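Local coordinates for protein Nrps/pks (Streptomyces albus, PDB 4OPE) that probably catalyses decarboxylative Claisen condensation of acyl chains, as a ketosynthase domain of the "AT-less" synthase that builds oxazolomycin, at residues Q26-L31 against H370-P375; V119-F124 against F163-P168; G126-H131 against D173-S178; V264-A269 against I432-V437; E446-C451 against A499-T504. All blocks are in the same frame, centred on the assembly; numbering follows the deposited sequence.

Interaction 1. Residues Q26-L31 against H370-P375; sequences QFWRNL and HQELVP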
# COMPACT_ATOMS: atom_id res chain seq x y z
N GLN A 26 15.13 -8.93 24.21
CA GLN A 26 14.77 -10.33 24.27
C GLN A 26 14.95 -10.94 22.88
O GLN A 26 15.45 -12.03 22.74
CB GLN A 26 13.36 -10.46 24.85
CG GLN A 26 12.93 -11.87 25.19
CD GLN A 26 13.93 -12.59 26.08
OE1 GLN A 26 14.32 -12.06 27.12
NE2 GLN A 26 14.37 -13.78 25.67
N PHE A 27 14.64 -10.20 21.82
CA PHE A 27 14.87 -10.70 20.49
C PHE A 27 16.31 -11.04 20.29
O PHE A 27 16.66 -12.09 19.73
CB PHE A 27 14.44 -9.62 19.49
CG PHE A 27 14.35 -10.07 18.03
CD1 PHE A 27 13.83 -11.29 17.69
CD2 PHE A 27 14.75 -9.21 17.02
CE1 PHE A 27 13.72 -11.65 16.34
CE2 PHE A 27 14.63 -9.56 15.68
CZ PHE A 27 14.12 -10.78 15.34
N TRP A 28 17.18 -10.15 20.77
CA TRP A 28 18.61 -10.31 20.57
C TRP A 28 19.14 -11.53 21.29
O TRP A 28 19.83 -12.30 20.70
CB TRP A 28 19.41 -9.08 20.96
CG TRP A 28 20.88 -9.34 20.81
CD1 TRP A 28 21.81 -9.39 21.81
CD2 TRP A 28 21.59 -9.64 19.60
NE1 TRP A 28 23.04 -9.68 21.30
CE2 TRP A 28 22.95 -9.84 19.95
CE3 TRP A 28 21.22 -9.77 18.26
CZ2 TRP A 28 23.93 -10.13 19.01
CZ3 TRP A 28 22.22 -10.05 17.30
CH2 TRP A 28 23.55 -10.24 17.69
N ARG A 29 18.79 -11.67 22.56
CA ARG A 29 19.06 -12.87 23.35
C ARG A 29 18.73 -14.14 22.56
O ARG A 29 19.57 -15.09 22.45
CB ARG A 29 18.17 -12.85 24.59
CG ARG A 29 18.84 -12.97 25.95
CD ARG A 29 18.74 -11.68 26.78
NE ARG A 29 17.36 -11.21 26.97
CZ ARG A 29 17.02 -9.98 27.36
NH1 ARG A 29 17.96 -9.06 27.65
NH2 ARG A 29 15.74 -9.64 27.47
N ASN A 30 17.50 -14.16 22.01
CA ASN A 30 17.00 -15.33 21.29
C ASN A 30 17.78 -15.63 20.03
O ASN A 30 18.09 -16.77 19.76
CB ASN A 30 15.56 -15.15 20.91
CG ASN A 30 14.64 -15.12 22.11
OD1 ASN A 30 15.08 -15.31 23.26
ND2 ASN A 30 13.34 -14.87 21.85
N LEU A 31 18.07 -14.61 19.24
CA LEU A 31 18.93 -14.78 18.06
C LEU A 31 20.28 -15.27 18.49
O LEU A 31 20.83 -16.13 17.87
CB LEU A 31 19.15 -13.46 17.32
CG LEU A 31 17.91 -12.87 16.68
CD1 LEU A 31 18.06 -11.37 16.45
CD2 LEU A 31 17.58 -13.57 15.38
N HIS A 370 25.95 -5.26 17.94
CA HIS A 370 26.75 -6.15 18.73
C HIS A 370 27.91 -6.79 17.95
O HIS A 370 28.69 -7.51 18.52
CB HIS A 370 25.88 -7.26 19.30
CG HIS A 370 24.74 -6.76 20.12
ND1 HIS A 370 24.92 -6.23 21.37
CD2 HIS A 370 23.41 -6.74 19.88
CE1 HIS A 370 23.74 -5.87 21.87
NE2 HIS A 370 22.81 -6.18 20.98
N GLN A 371 28.02 -6.54 16.67
CA GLN A 371 29.16 -7.01 15.89
C GLN A 371 29.34 -8.53 15.99
O GLN A 371 30.45 -9.04 16.13
CB GLN A 371 30.42 -6.29 16.32
CG GLN A 371 30.33 -4.80 16.13
CD GLN A 371 31.59 -4.09 16.55
OE1 GLN A 371 32.28 -4.51 17.46
NE2 GLN A 371 31.89 -3.00 15.89
N GLU A 372 28.22 -9.22 15.86
CA GLU A 372 28.18 -10.65 15.92
C GLU A 372 27.29 -11.15 14.83
O GLU A 372 26.35 -10.48 14.46
CB GLU A 372 27.64 -11.14 17.27
CG GLU A 372 28.59 -10.92 18.41
CD GLU A 372 28.12 -11.53 19.73
OE1 GLU A 372 26.95 -11.37 20.12
OE2 GLU A 372 28.95 -12.16 20.42
N LEU A 373 27.61 -12.34 14.34
CA LEU A 373 26.73 -13.08 13.45
C LEU A 373 26.13 -14.22 14.20
O LEU A 373 26.84 -15.02 14.78
CB LEU A 373 27.47 -13.64 12.25
CG LEU A 373 28.18 -12.56 11.46
CD1 LEU A 373 29.15 -13.23 10.52
CD2 LEU A 373 27.19 -11.68 10.72
N VAL A 374 24.80 -14.30 14.16
CA VAL A 374 24.07 -15.28 14.95
C VAL A 374 23.74 -16.53 14.14
O VAL A 374 23.71 -16.48 12.92
CB VAL A 374 22.80 -14.67 15.48
CG1 VAL A 374 23.14 -13.42 16.28
CG2 VAL A 374 21.84 -14.36 14.34
N PRO A 375 23.50 -17.66 14.82
CA PRO A 375 23.09 -18.90 14.18
C PRO A 375 21.80 -18.78 13.39
O PRO A 375 20.80 -18.23 13.87
CB PRO A 375 22.78 -19.83 15.36
CG PRO A 375 23.26 -19.18 16.57
CD PRO A 375 23.39 -17.72 16.29
O HOH W 1 19.18 -17.63 15.96
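Residues 26-31 are turns of a helix, while residues 370-375 carry the chain off the end of another helix, through Gln371 with its positive phi, into a short extended run; within these segments the backbones come nearest at Leu31 and Val374, whose CA atoms are 6.0 Å apart. No direct hydrogen bond joins the two, and Trp28 does most of the work. Its CG stands anti to the backbone N (chi1 176°), which sends the indole out to meet His370 tip to tip. The imidazole lies over one face of the five-membered ring as an offset stack, with centroids 3.7 Å apart and planes at 17°. Farther round the indole, CH2 rests obliquely on Val374 CG1 at 3.5 Å. At the ring edge, near its plane, Trp28 CZ2 comes to 3.4 Å from Glu372 OE1, an oxygen of a carboxylate that also forms a salt bridge to Arg32 through OE2. Val374 turns the same methyl toward Leu31, so that Leu31 CB and Val374 CG1 are 4.1 Å apart. Polar contact between the backbones is left to a water, which bridges Leu31 O (2.9 Å) and Pro375 O (2.7 Å). On the helix itself, Arg29 grips Gln26 OE1 side-on with NE and NH2, and its NH1 reaches Glu475 in a salt bridge. Helix 356-370 lines the contact: Leu366 touches Trp28, Lys363 touches Val374 and Thr362 meets Phe27. Strand 372-373, whose Glu372 meets Trp28, pairs with strand 400-401 through the Leu373-Ala400 backbone bond, which places helix 24-33 next to this small sheet.

Interaction 2. Residues V119-F124 against F163-P168; sequences VRTGVF and FDFDGP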
# COMPACT_ATOMS: atom_id res chain seq x y z
N VAL A 119 8.97 18.95 11.87
CA VAL A 119 9.33 18.36 10.59
C VAL A 119 8.13 17.58 10.14
O VAL A 119 7.31 17.20 10.94
CB VAL A 119 10.53 17.39 10.67
CG1 VAL A 119 11.80 18.13 11.06
CG2 VAL A 119 10.28 16.26 11.64
N ARG A 120 8.06 17.31 8.85
CA ARG A 120 7.00 16.56 8.30
C ARG A 120 7.31 15.09 8.32
O ARG A 120 8.34 14.66 7.82
CB ARG A 120 6.84 17.02 6.91
CG ARG A 120 5.46 16.80 6.38
CD ARG A 120 5.58 17.12 4.94
NE ARG A 120 4.42 17.81 4.43
CZ ARG A 120 4.40 18.33 3.22
NH1 ARG A 120 5.48 18.24 2.43
NH2 ARG A 120 3.29 18.91 2.82
N THR A 121 6.42 14.30 8.91
CA THR A 121 6.70 12.88 9.13
C THR A 121 5.73 12.00 8.37
O THR A 121 4.53 12.20 8.46
CB THR A 121 6.72 12.52 10.62
OG1 THR A 121 7.68 13.36 11.30
CG2 THR A 121 7.11 11.05 10.82
N GLY A 122 6.26 11.05 7.59
CA GLY A 122 5.44 10.10 6.85
C GLY A 122 5.31 8.77 7.60
O GLY A 122 6.13 8.45 8.46
N VAL A 123 4.27 8.01 7.25
CA VAL A 123 4.02 6.65 7.76
C VAL A 123 3.70 5.73 6.61
O VAL A 123 2.84 6.06 5.78
CB VAL A 123 2.83 6.63 8.67
CG1 VAL A 123 2.52 5.22 9.12
CG2 VAL A 123 3.09 7.54 9.86
N PHE A 124 4.41 4.60 6.59
CA PHE A 124 4.38 3.56 5.56
C PHE A 124 4.46 2.19 6.25
O PHE A 124 5.46 1.86 6.89
CB PHE A 124 5.58 3.70 4.63
CG PHE A 124 5.69 5.04 3.98
CD1 PHE A 124 6.19 6.13 4.66
CD2 PHE A 124 5.30 5.20 2.68
CE1 PHE A 124 6.30 7.37 4.05
CE2 PHE A 124 5.38 6.44 2.06
CZ PHE A 124 5.89 7.53 2.75
N PHE A 163 -0.02 10.53 16.45
CA PHE A 163 1.33 11.09 16.65
C PHE A 163 1.52 12.41 15.94
O PHE A 163 2.61 12.99 16.00
CB PHE A 163 2.38 10.11 16.10
CG PHE A 163 2.50 8.88 16.91
CD1 PHE A 163 1.65 7.82 16.72
CD2 PHE A 163 3.47 8.78 17.89
CE1 PHE A 163 1.79 6.66 17.49
CE2 PHE A 163 3.59 7.63 18.67
CZ PHE A 163 2.73 6.58 18.47
N ASP A 164 0.48 12.86 15.26
CA ASP A 164 0.48 14.08 14.49
C ASP A 164 1.51 14.03 13.38
O ASP A 164 2.39 14.89 13.28
CB ASP A 164 0.67 15.29 15.41
CG ASP A 164 0.24 16.62 14.75
OD1 ASP A 164 -0.33 16.61 13.63
OD2 ASP A 164 0.53 17.69 15.34
N PHE A 165 1.40 13.00 12.56
CA PHE A 165 2.29 12.87 11.42
C PHE A 165 1.53 13.26 10.16
O PHE A 165 0.59 12.57 9.73
CB PHE A 165 2.83 11.43 11.32
CG PHE A 165 3.75 11.02 12.44
CD1 PHE A 165 4.45 11.96 13.19
CD2 PHE A 165 3.93 9.67 12.74
CE1 PHE A 165 5.28 11.57 14.21
CE2 PHE A 165 4.77 9.28 13.74
CZ PHE A 165 5.44 10.22 14.49
N ASP A 166 1.91 14.39 9.57
CA ASP A 166 1.11 14.95 8.48
C ASP A 166 1.82 14.82 7.14
O ASP A 166 1.51 15.47 6.19
CB ASP A 166 0.64 16.38 8.81
CG ASP A 166 1.79 17.39 8.94
OD1 ASP A 166 2.99 17.03 8.75
OD2 ASP A 166 1.46 18.58 9.23
N GLY A 167 2.78 13.92 7.08
CA GLY A 167 3.29 13.42 5.82
C GLY A 167 2.38 12.36 5.25
O GLY A 167 1.28 12.10 5.77
N PRO A 168 2.82 11.73 4.17
CA PRO A 168 2.12 10.61 3.57
C PRO A 168 1.77 9.58 4.60
O PRO A 168 2.58 9.28 5.47
CB PRO A 168 3.16 10.03 2.62
CG PRO A 168 4.11 11.12 2.35
CD PRO A 168 4.13 11.98 3.57
O HOH W 2 4.41 15.75 10.68
O HOH W 3 1.49 17.98 4.99
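Pro168, Thr121 and Phe165 bury the most surface where the loop leaving helix 152-163 meets strand 121-126. Thr121 and Phe165 lie side by side, pointing the same way. With CG2 anti to its backbone N, Thr121 sets that methyl over the centre of the Phe165 ring in a CH-pi contact, 3.7 Å from CG2 to the centroid and 11° off the normal. Phe163 CB sits over the opposite face, so the ring is sandwiched between two aliphatic groups, which limits its rotation. Val123 CG2 meets the ring at its edge, 3.7 Å from Phe165 CD2. Pro168 works with both ends: its CB touches Phe124 CZ obliquely at 3.7 Å, and its carbonyl O accepts from Val123 N at 2.8 Å, the N-H nearly straight (171°) and close to the C=O axis. A second bond runs from Gly167 N to Thr121 O, also 2.8 Å, but is more bent and arrives from above the carbonyl plane. Between these two bonds Gly122 CA and Gly167 CA pass at 4.1 Å, a nearness suited to residues without side chains. A water accepts from both Thr121 N and Asp166 N. Another water links Arg120 NH2 to Asp166 O, while the guanidinium forms its salt bridge with Glu293 of the second subunit. In chemical terms, two backbone hydrogen bonds and an apolar side made by Thr121, Phe165, Val123, Phe124 and Pro168 join loop to strand, while the charged ends of Arg120 and, weakly, Asp166 reach the second subunit, where the Arg120-Glu293 salt bridge probably helps hold the dimer.

Interaction 3. Residues G126-H131 against D173-S178; sequences GLMYGH and DTMCSS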
# COMPACT_ATOMS: atom_id res chain seq x y z
N GLY A 126 3.40 -2.08 6.02
CA GLY A 126 2.99 -3.19 5.17
C GLY A 126 2.16 -4.19 5.92
O GLY A 126 2.48 -4.56 7.07
N LEU A 127 1.08 -4.62 5.27
CA LEU A 127 0.22 -5.71 5.78
C LEU A 127 -0.24 -6.57 4.62
O LEU A 127 -0.30 -6.09 3.47
CB LEU A 127 -1.00 -5.13 6.44
CG LEU A 127 -0.76 -4.05 7.49
CD1 LEU A 127 -1.15 -2.69 6.97
CD2 LEU A 127 -1.62 -4.35 8.70
N MSE A 128 -0.55 -7.83 4.89
CA MSE A 128 -1.05 -8.78 3.85
C MSE A 128 -2.24 -9.63 4.24
O MSE A 128 -2.78 -10.34 3.42
CB MSE A 128 0.08 -9.69 3.35
CG MSE A 128 0.44 -10.82 4.31
SE MSE A 128 1.71 -12.10 3.46
CE MSE A 128 0.53 -13.19 2.33
N TYR A 129 -2.63 -9.59 5.49
CA TYR A 129 -3.83 -10.26 5.91
C TYR A 129 -4.61 -9.32 6.77
O TYR A 129 -4.07 -8.46 7.44
CB TYR A 129 -3.53 -11.52 6.72
CG TYR A 129 -2.84 -12.62 5.97
CD1 TYR A 129 -3.46 -13.26 4.94
CD2 TYR A 129 -1.58 -13.06 6.32
CE1 TYR A 129 -2.85 -14.28 4.24
CE2 TYR A 129 -0.94 -14.07 5.62
CZ TYR A 129 -1.60 -14.69 4.58
OH TYR A 129 -1.01 -15.71 3.89
N GLY A 130 -5.91 -9.52 6.75
CA GLY A 130 -6.78 -8.81 7.64
C GLY A 130 -7.87 -9.75 8.04
O GLY A 130 -8.98 -9.63 7.58
N HIS A 131 -7.53 -10.69 8.91
CA HIS A 131 -8.43 -11.71 9.32
C HIS A 131 -9.32 -11.40 10.47
O HIS A 131 -10.35 -12.06 10.61
CB HIS A 131 -7.65 -12.96 9.69
CG HIS A 131 -7.05 -13.64 8.52
ND1 HIS A 131 -7.64 -13.62 7.27
CD2 HIS A 131 -5.88 -14.30 8.38
CE1 HIS A 131 -6.88 -14.29 6.42
NE2 HIS A 131 -5.80 -14.70 7.07
N ASP A 173 0.16 -3.61 0.61
CA ASP A 173 0.30 -5.05 0.56
C ASP A 173 1.12 -5.42 -0.68
O ASP A 173 0.71 -5.13 -1.79
CB ASP A 173 -1.10 -5.67 0.50
CG ASP A 173 -1.10 -7.20 0.56
OD1 ASP A 173 -0.01 -7.78 0.79
OD2 ASP A 173 -2.21 -7.80 0.38
N THR A 174 2.29 -6.00 -0.46
CA THR A 174 2.98 -6.82 -1.47
C THR A 174 3.30 -8.25 -0.89
O THR A 174 4.23 -8.93 -1.33
CB THR A 174 4.26 -6.11 -2.03
OG1 THR A 174 5.29 -5.98 -1.02
CG2 THR A 174 3.93 -4.71 -2.55
N MSE A 175 2.55 -8.68 0.12
CA MSE A 175 2.74 -9.97 0.78
C MSE A 175 4.03 -10.00 1.59
O MSE A 175 4.32 -9.08 2.36
CB MSE A 175 2.63 -11.13 -0.22
CG MSE A 175 1.50 -11.03 -1.22
SE MSE A 175 0.95 -12.79 -1.97
CE MSE A 175 -0.41 -12.19 -3.29
N CYS A 176 4.81 -11.05 1.44
CA CYS A 176 6.02 -11.26 2.23
C CYS A 176 7.01 -10.14 2.16
O CYS A 176 7.79 -9.98 3.08
CB CYS A 176 6.70 -12.55 1.74
SG CYS A 176 5.43 -13.79 1.32
N SER A 177 7.01 -9.35 1.09
CA SER A 177 7.94 -8.26 0.94
C SER A 177 7.40 -6.89 1.41
O SER A 177 8.05 -5.85 1.25
CB SER A 177 8.30 -8.17 -0.53
OG SER A 177 7.14 -7.97 -1.30
N SER A 178 6.22 -6.87 1.97
CA SER A 178 5.59 -5.64 2.36
C SER A 178 6.43 -4.68 3.20
O SER A 178 6.54 -3.50 2.89
CB SER A 178 4.29 -6.00 3.07
OG SER A 178 3.35 -6.49 2.13
O HOH W 4 -1.88 -10.34 0.57
O HOH W 5 -4.35 -8.30 1.76
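No direct hydrogen bond crosses from 126-131 to 173-178, so the contact rests on apolar touches, close carbonyl approaches and water. Among the apolar touches, selenomethionine Met128 leads: its chain, bent at the last torsion, crosses that of Met175 at about a right angle, with SE 3.6 Å from Met175 CA and CE 3.9 Å from Met175 CB. Gly126 CA lies 3.7 Å from Ser178 CB. A CA-H...O contact joins Asp173 CA and Leu127 O at 3.1 Å. Water supplies the polar bridging: two molecules each span Met128 O and Asp173 OD2, one of them held only weakly by the carbonyl. OD2 also accepts from Ala153 N of the second subunit. Within 173-178, Asp173 OD1 uses its anti lone pair to accept from Met175 N at 2.8 Å, an Asx turn, and Ser178 OG both accepts from Thr174 N and donates to Met175 O. An alanine at Asp173 would remove the carboxylate, and with it the Asx turn, the water bridges and the Ala153 bond, probably leaving the 173-175 backbone less well fixed. The sequence from Asp173 to Ser178 matches the ketosynthase motif around the nucleophilic cysteine, consistent with that role for Cys176, which touches His351. The segments leave the neighbouring strands 121-126 and 169-173, Leu127 packs on helix 152-163, Ser178 opens helix 178-192, and Asp173 pairs with a strand of the second subunit, carrying the sheet across the interface.

Interaction 4. Residues V264-A269 against I432-V437; sequences VVRSTA and ILEESV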
# COMPACT_ATOMS: atom_id res chain seq x y z
N VAL A 264 23.19 3.05 7.73
CA VAL A 264 22.97 3.87 6.57
C VAL A 264 22.31 2.99 5.55
O VAL A 264 22.82 1.88 5.26
CB VAL A 264 24.32 4.32 5.97
CG1 VAL A 264 24.11 5.09 4.69
CG2 VAL A 264 25.08 5.13 6.99
N VAL A 265 21.21 3.48 4.99
CA VAL A 265 20.52 2.79 3.94
C VAL A 265 21.17 3.10 2.60
O VAL A 265 20.84 4.08 1.97
CB VAL A 265 19.07 3.22 3.92
CG1 VAL A 265 18.32 2.53 2.77
CG2 VAL A 265 18.46 2.84 5.28
N ARG A 266 22.10 2.25 2.19
CA ARG A 266 22.85 2.49 0.96
C ARG A 266 21.97 2.44 -0.29
O ARG A 266 22.11 3.28 -1.17
CB ARG A 266 24.03 1.51 0.85
CG ARG A 266 25.19 1.82 1.84
CD ARG A 266 26.25 2.79 1.29
NE ARG A 266 27.00 2.21 0.16
CZ ARG A 266 28.04 1.36 0.26
NH1 ARG A 266 28.49 0.99 1.46
NH2 ARG A 266 28.64 0.89 -0.83
N SER A 267 21.07 1.48 -0.37
CA SER A 267 20.12 1.37 -1.46
C SER A 267 18.88 0.50 -1.12
O SER A 267 18.90 -0.33 -0.19
CB SER A 267 20.79 0.81 -2.72
OG SER A 267 20.97 -0.61 -2.65
N THR A 268 17.82 0.75 -1.88
CA THR A 268 16.65 -0.12 -1.88
C THR A 268 16.15 -0.36 -3.29
O THR A 268 16.30 0.49 -4.15
CB THR A 268 15.47 0.40 -1.03
OG1 THR A 268 14.98 1.62 -1.58
CG2 THR A 268 15.90 0.63 0.39
N ALA A 269 15.55 -1.52 -3.50
CA ALA A 269 14.93 -1.79 -4.76
C ALA A 269 13.75 -2.76 -4.65
O ALA A 269 13.70 -3.64 -3.74
CB ALA A 269 15.98 -2.33 -5.71
N ILE A 432 20.22 -2.81 0.92
CA ILE A 432 21.61 -2.80 1.34
C ILE A 432 21.81 -1.79 2.47
O ILE A 432 21.47 -0.60 2.32
CB ILE A 432 22.54 -2.35 0.21
CG1 ILE A 432 22.18 -3.01 -1.13
CG2 ILE A 432 23.96 -2.70 0.52
CD1 ILE A 432 22.61 -4.45 -1.30
N LEU A 433 22.34 -2.27 3.60
CA LEU A 433 22.65 -1.41 4.74
C LEU A 433 24.15 -1.34 5.08
O LEU A 433 24.93 -2.24 4.76
CB LEU A 433 21.91 -1.89 5.97
CG LEU A 433 20.40 -1.95 5.81
CD1 LEU A 433 19.77 -2.40 7.10
CD2 LEU A 433 19.80 -0.62 5.43
N GLU A 434 24.55 -0.26 5.72
CA GLU A 434 25.92 -0.10 6.15
C GLU A 434 25.89 0.36 7.57
O GLU A 434 25.13 1.24 7.94
CB GLU A 434 26.64 0.91 5.26
CG GLU A 434 28.13 1.04 5.48
CD GLU A 434 28.79 2.07 4.57
OE1 GLU A 434 29.92 1.83 4.10
OE2 GLU A 434 28.19 3.13 4.29
N GLU A 435 26.73 -0.29 8.37
CA GLU A 435 26.99 0.08 9.75
C GLU A 435 27.45 1.52 9.82
O GLU A 435 28.06 2.00 8.88
CB GLU A 435 28.11 -0.81 10.26
CG GLU A 435 28.59 -0.54 11.66
CD GLU A 435 29.82 -1.35 12.02
OE1 GLU A 435 30.55 -1.79 11.09
OE2 GLU A 435 30.08 -1.53 13.25
N SER A 436 27.15 2.22 10.93
CA SER A 436 27.55 3.60 11.14
C SER A 436 28.64 3.73 12.19
O SER A 436 28.49 3.19 13.31
CB SER A 436 26.37 4.39 11.64
OG SER A 436 26.16 4.12 13.03
N VAL A 437 29.70 4.45 11.87
CA VAL A 437 30.74 4.69 12.84
C VAL A 437 30.34 5.90 13.70
O VAL A 437 30.17 7.00 13.20
CB VAL A 437 32.13 4.83 12.19
CG1 VAL A 437 32.44 3.55 11.40
CG2 VAL A 437 32.22 6.08 11.29
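A classic beta bulge interrupts the antiparallel pairing of strands 263-272 and 427-434, inside the large mixed sheet of the thiolase-like ketosynthase core. Ahead of the bulge, Val264 and Glu434 form a regular hydrogen-bonded pair: Val264 N gives to Glu434 O at 2.7 Å, and Glu434 N returns a bond to Val264 O, both in the carbonyl plane of the acceptor. Val265 and Leu433 follow as a non-hydrogen-bonded pair, their side chains side by side on the same face; Val265 turns its backbone polar groups away from this strand, toward the neighbouring strand 9-17, where it hydrogen-bonds with Ile9. Arg266 and Ser267 then both face Ile432. Its single carbonyl O takes the amides of both, Arg266 N weakly through a bent bond and Ser267 N weakly because it is long, 3.4 Å. Ile432 N is better served, giving to Ser267 O at 3.0 Å. Arg266 turns with near-helical angles (phi -65°, psi -43°), which fits the extra residue into the strand and lets two amides face one carbonyl. Ser267 OG is turned to the crowded position between N and carbonyl carbon and bonds to Ala294 O of helix 284-298. Leu433 points to the other side, where Leu361, Leu365 and Phe368 of helix 356-370 receive it. Glu434 stretches out fully, while Arg266 is folded at its second and third torsions, so the two chains cross obliquely with CG of Arg266 resting near CB of Glu434. NH2 of the guanidinium goes to Ala298 O, and its NH1 closes a salt bridge to Glu434 OE1 at 3.1 Å.

Interaction 5. Residues E446-C451 against A499-T504; sequences EPPYVC and AVVFDT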
# COMPACT_ATOMS: atom_id res chain seq x y z
N GLU A 446 29.29 15.23 34.58
CA GLU A 446 29.74 14.56 35.82
C GLU A 446 28.57 14.49 36.79
O GLU A 446 27.66 15.30 36.73
CB GLU A 446 30.93 15.29 36.50
CG GLU A 446 32.32 15.02 35.88
CD GLU A 446 33.17 13.94 36.59
OE1 GLU A 446 32.73 12.77 36.75
OE2 GLU A 446 34.32 14.24 36.96
N PRO A 447 28.60 13.51 37.70
CA PRO A 447 27.51 13.38 38.63
C PRO A 447 27.32 14.60 39.53
O PRO A 447 28.14 15.49 39.55
CB PRO A 447 27.90 12.14 39.48
CG PRO A 447 29.35 11.94 39.26
CD PRO A 447 29.58 12.42 37.85
N PRO A 448 26.22 14.65 40.25
CA PRO A 448 25.14 13.70 40.12
C PRO A 448 24.25 13.99 38.89
O PRO A 448 24.49 14.95 38.11
CB PRO A 448 24.38 13.88 41.42
CG PRO A 448 24.55 15.34 41.71
CD PRO A 448 25.97 15.65 41.28
N TYR A 449 23.30 13.09 38.69
CA TYR A 449 22.48 13.13 37.55
C TYR A 449 21.09 13.00 38.08
O TYR A 449 20.89 12.53 39.21
CB TYR A 449 22.78 11.98 36.60
CG TYR A 449 24.21 11.84 36.15
CD1 TYR A 449 24.76 12.68 35.20
CD2 TYR A 449 25.01 10.79 36.62
CE1 TYR A 449 26.08 12.51 34.78
CE2 TYR A 449 26.33 10.62 36.20
CZ TYR A 449 26.86 11.50 35.29
OH TYR A 449 28.16 11.32 34.89
N VAL A 450 20.13 13.41 37.26
CA VAL A 450 18.73 13.21 37.60
C VAL A 450 18.18 12.14 36.73
O VAL A 450 18.43 12.14 35.53
CB VAL A 450 17.90 14.49 37.42
CG1 VAL A 450 17.96 14.99 36.00
CG2 VAL A 450 16.46 14.23 37.83
N CYS A 451 17.47 11.20 37.34
CA CYS A 451 16.71 10.22 36.62
C CYS A 451 15.27 10.64 36.70
O CYS A 451 14.67 10.65 37.76
CB CYS A 451 16.82 8.86 37.27
SG CYS A 451 15.54 7.66 36.80
N ALA A 499 11.40 11.11 40.42
CA ALA A 499 12.78 11.51 40.14
C ALA A 499 13.75 11.10 41.21
O ALA A 499 13.40 11.01 42.41
CB ALA A 499 12.87 13.01 39.95
N VAL A 500 14.97 10.85 40.79
CA VAL A 500 16.04 10.49 41.70
C VAL A 500 17.29 11.19 41.26
O VAL A 500 17.58 11.34 40.06
CB VAL A 500 16.33 8.99 41.66
CG1 VAL A 500 17.10 8.58 42.89
CG2 VAL A 500 15.03 8.20 41.57
N VAL A 501 18.05 11.63 42.24
CA VAL A 501 19.39 12.13 42.03
C VAL A 501 20.33 10.98 42.25
O VAL A 501 20.15 10.24 43.21
CB VAL A 501 19.73 13.24 42.99
CG1 VAL A 501 21.05 13.86 42.57
CG2 VAL A 501 18.62 14.27 42.94
N PHE A 502 21.28 10.80 41.34
CA PHE A 502 22.12 9.60 41.39
C PHE A 502 23.48 9.84 40.75
O PHE A 502 23.64 10.71 39.88
CB PHE A 502 21.41 8.37 40.76
CG PHE A 502 21.37 8.37 39.24
CD1 PHE A 502 20.43 9.13 38.55
CD2 PHE A 502 22.29 7.64 38.50
CE1 PHE A 502 20.43 9.14 37.16
CE2 PHE A 502 22.29 7.66 37.13
CZ PHE A 502 21.33 8.39 36.45
N ASP A 503 24.44 9.06 41.21
CA ASP A 503 25.83 9.20 40.75
C ASP A 503 26.19 8.10 39.77
O ASP A 503 27.00 8.28 38.86
CB ASP A 503 26.79 9.04 41.95
CG ASP A 503 26.54 10.03 43.06
OD1 ASP A 503 26.39 11.23 42.76
OD2 ASP A 503 26.53 9.59 44.24
N THR A 504 25.63 6.92 40.02
CA THR A 504 25.91 5.74 39.25
C THR A 504 24.66 4.91 39.06
O THR A 504 23.64 5.07 39.73
CB THR A 504 26.89 4.80 39.99
OG1 THR A 504 26.27 4.30 41.18
CG2 THR A 504 28.14 5.54 40.35
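Pro447, first of the segment to touch its partner, sets CB near Asp503 OD1. Pro448, joined to it by a cis peptide, lies alongside Val501, with CB 3.5 Å from Val501 CG1. Strand pairing begins at Tyr449, whose N gives to Phe502 O at 2.7 Å and whose O accepts from Phe502 N, making an antiparallel hydrogen-bonded pair. Tyr449 CB sits over one face of the Phe502 ring, 4.0 Å from its centroid, a CH-pi contact; the two rings themselves meet only obliquely, their planes at 48°. The tyrosine hydroxyl is tied back to Gln445 O, just before the segment. Val450 faces the opposite side of the sheet with Val501, as a non-hydrogen-bonded pair, and its CA-H points at Val500 O. Cys451 restores the bonded register: its N gives to Val500 O at 2.7 Å, almost straight (172°), and Val500 N answers to Cys451 O. Phe502, with CG in the crowded position between its N and carbonyl carbon (chi1 76°), leans across toward strand 449-455, so CE1 reaches Cys451 CB at 3.6 Å and its edge lies by Cys451 N. An alanine at Phe502 would remove the ring that meets Tyr449 CB and Cys451 CB, and would probably leave that face of the strand pair less tightly packed. Helices 481-488 and 505-516 lie on that face, and helix 541-550 covers the other at Ala499 and Val501. Strand 524-528 pairs beyond, giving a three-stranded antiparallel sheet with helices on both faces, consistent with the small alpha/beta linker domain that follows the ketosynthase in modular polyketide synthases.

In the fold
Starting from the N terminus, helix 24-33 waits through more than 300 residues before interaction 1 closes its loop on the end of helix 356-370. Interactions 2 and 3 both fall within that span and cross each other: strands 121-126 and 169-173, with the loops around them, supply their segments in alternation, and both reach the second subunit. Interaction 4 crosses interaction 1, since strand 263-272 lies inside its loop while strand 427-434 follows it; they touch where Gln371 meets Glu435. Interactions 2 and 4 both reach the same large sheet. Interaction 5 comes last, in series, closing a separate small sheet, its centre about 37 Å from that of interaction 4.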